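Long-range contact in putative metal binding protein RUMGNA_00854 (Ruminococcus gnavus, PDB 3U7Z), which is of uncharacterised function but binds calcium ions and may be related to transport: residues A[13-18]-A[57-62]. Sequence-based numbering, arbitrary orientation.
Sequences VIHGDQ and DEETAD. With CA (calcium ion), chain F; EDO (1,2-ethanediol), chain K.
His15 is gripped between two carboxylates, one at each ring nitrogen. His15 ND1 donates to Glu59 OE1 at 2.7 Å. The bond from His15 NE2 to Asp57 OD2, also 2.7 Å, is straighter (164° against 151°). Both acceptors lie close to the ring plane, which fixes the rotation of the imidazole; with both nitrogens donating, the ring is probably protonated and positively charged. The Glu59 side chain runs past it in the opposite direction: CG anti to the backbone N (chi1 -178°) starts the chain off, and its extended run beyond CG brings OE1 to the ring. Glu59 OE1 accepts a second bond, on its syn lone pair, from Gly16 N at 3.0 Å. Val13 CG1 sits 3.5 Å over one face of the His15 ring, nearer its edge than its centre. In this DUF4430 domain, assigned to the ubiquitin clan, the contact joins the turn between antiparallel strands 7-14 and 20-27 of the five-stranded sheet to edge strand 59-60 of the three-stranded one and the turn leading into it. An alanine at His15 would probably cost Glu59 OE1 and Asp57 OD2 the two ring N-H groups, leaving Asp57 OD2 a weak bond from Asn21 ND2. Toward solvent the fit is looser: water 1 donates to Glu59 OE2 at 2.7 Å and accepts only weakly from Asp17 N. At the other margin Asp57 OD1 binds a calcium ion at 2.2 Å, alongside waters 2 and 3.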
loop_
_atom_site.group_PDB
_atom_site.type_symbol
_atom_site.label_atom_id
_atom_site.label_comp_id
_atom_site.label_asym_id
_atom_site.label_seq_id
_atom_site.Cartn_x
_atom_site.Cartn_y
_atom_site.Cartn_z
ATOM N N VAL A 13 1.627 3.423 6.818
ATOM C CA VAL A 13 1.218 4.492 5.955
ATOM C C VAL A 13 1.952 5.748 6.341
ATOM O O VAL A 13 1.835 6.185 7.468
ATOM C CB VAL A 13 -0.284 4.692 5.973
ATOM C CG1 VAL A 13 -0.702 5.814 5.069
ATOM C CG2 VAL A 13 -0.999 3.371 5.649
ATOM N N ILE A 14 2.690 6.308 5.404
ATOM C CA ILE A 14 3.418 7.571 5.617
ATOM C C ILE A 14 2.684 8.659 4.828
ATOM O O ILE A 14 2.708 8.734 3.598
ATOM C CB ILE A 14 4.909 7.487 5.283
ATOM C CG1 ILE A 14 5.601 6.383 6.095
ATOM C CG2 ILE A 14 5.616 8.777 5.640
ATOM C CD1 ILE A 14 5.622 5.040 5.436
ATOM N N HIS A 15 1.965 9.441 5.592
ATOM C CA HIS A 15 1.088 10.448 5.098
ATOM C C HIS A 15 1.867 11.682 4.580
ATOM O O HIS A 15 3.070 11.859 4.839
ATOM C CB HIS A 15 0.048 10.838 6.180
ATOM C CG HIS A 15 -1.044 9.824 6.360
ATOM N ND1 HIS A 15 -2.044 9.665 5.425
ATOM C CD2 HIS A 15 -1.241 8.862 7.298
ATOM C CE1 HIS A 15 -2.874 8.710 5.832
ATOM N NE2 HIS A 15 -2.399 8.188 6.962
ATOM N N GLY A 16 1.099 12.564 3.943
ATOM C CA GLY A 16 1.618 13.809 3.386
ATOM C C GLY A 16 2.269 14.709 4.410
ATOM O O GLY A 16 3.220 15.378 4.050
ATOM N N ASP A 17 1.777 14.702 5.660
ATOM C CA ASP A 17 2.326 15.530 6.747
ATOM C C ASP A 17 3.336 14.776 7.636
ATOM O O ASP A 17 3.634 15.254 8.753
ATOM C CB ASP A 17 1.215 16.098 7.617
ATOM C CG ASP A 17 0.465 15.029 8.407
ATOM O OD1 ASP A 17 0.733 13.823 8.225
ATOM O OD2 ASP A 17 -0.414 15.366 9.229
ATOM N N GLN A 18 3.856 13.646 7.144
ATOM C CA GLN A 18 4.792 12.714 7.865
ATOM C C GLN A 18 4.233 11.872 8.982
ATOM O O GLN A 18 5.011 11.118 9.604
ATOM C CB GLN A 18 5.991 13.412 8.529
ATOM C CG GLN A 18 6.866 14.123 7.654
ATOM C CD GLN A 18 8.095 14.845 8.370
ATOM O OE1 GLN A 18 8.302 14.939 9.655
ATOM N NE2 GLN A 18 8.916 15.388 7.497
ATOM N N ASP A 57 -5.715 5.216 3.872
ATOM C CA ASP A 57 -5.952 5.650 5.238
ATOM C C ASP A 57 -6.526 7.048 5.233
ATOM O O ASP A 57 -6.046 7.894 5.952
ATOM C CB ASP A 57 -4.691 5.517 6.103
ATOM C CG ASP A 57 -4.907 5.793 7.563
ATOM O OD1 ASP A 57 -5.986 5.458 8.124
ATOM O OD2 ASP A 57 -3.940 6.329 8.191
ATOM N N GLU A 58 -7.554 7.269 4.413
ATOM C CA GLU A 58 -8.290 8.528 4.322
ATOM C C GLU A 58 -7.517 9.721 3.834
ATOM O O GLU A 58 -7.948 10.837 4.032
ATOM C CB GLU A 58 -8.996 8.839 5.639
ATOM C CG GLU A 58 -9.903 7.731 6.086
ATOM C CD GLU A 58 -10.644 8.089 7.348
ATOM O OE1 GLU A 58 -10.057 8.748 8.252
ATOM O OE2 GLU A 58 -11.815 7.669 7.467
ATOM N N GLU A 59 -6.439 9.483 3.111
ATOM C CA GLU A 59 -5.729 10.538 2.435
ATOM C C GLU A 59 -5.610 10.250 0.944
ATOM O O GLU A 59 -5.097 9.217 0.509
ATOM C CB GLU A 59 -4.302 10.748 3.016
ATOM C CG GLU A 59 -3.590 11.889 2.315
ATOM C CD GLU A 59 -2.278 12.313 2.916
ATOM O OE1 GLU A 59 -1.626 11.473 3.504
ATOM O OE2 GLU A 59 -1.852 13.494 2.776
ATOM N N THR A 60 -6.120 11.186 0.162
ATOM C CA THR A 60 -6.206 11.061 -1.272
ATOM C C THR A 60 -5.072 11.865 -1.890
ATOM O O THR A 60 -4.889 13.061 -1.577
ATOM C CB THR A 60 -7.578 11.587 -1.798
ATOM O OG1 THR A 60 -8.618 10.763 -1.243
ATOM C CG2 THR A 60 -7.658 11.508 -3.345
ATOM N N ALA A 61 -4.333 11.236 -2.787
ATOM C CA ALA A 61 -3.281 11.877 -3.538
ATOM C C ALA A 61 -3.904 12.933 -4.455
ATOM O O ALA A 61 -4.882 12.631 -5.186
ATOM C CB ALA A 61 -2.497 10.868 -4.366
ATOM N N ASP A 62 -3.247 14.088 -4.534
ATOM C CA ASP A 62 -3.649 15.170 -5.450
ATOM C C ASP A 62 -2.873 15.011 -6.751
ATOM O O ASP A 62 -1.707 15.368 -6.837
ATOM C CB ASP A 62 -3.419 16.559 -4.804
ATOM C CG ASP A 62 -3.737 17.727 -5.754
ATOM O OD1 ASP A 62 -4.249 17.514 -6.874
ATOM O OD2 ASP A 62 -3.485 18.873 -5.341
HETATM CA CA CA F . -7.768 5.211 9.319
HETATM C C1 EDO K . -10.617 3.777 1.692
HETATM O O1 EDO K . -11.712 4.709 1.677
HETATM C C2 EDO K . -9.298 4.447 2.064
HETATM O O2 EDO K . -9.157 5.238 3.264
HETATM O O HOH W 1 -1.255 14.630 5.107
HETATM O O HOH W 2 -7.790 7.799 8.791
HETATM O O HOH W 3 -8.213 2.813 8.870
#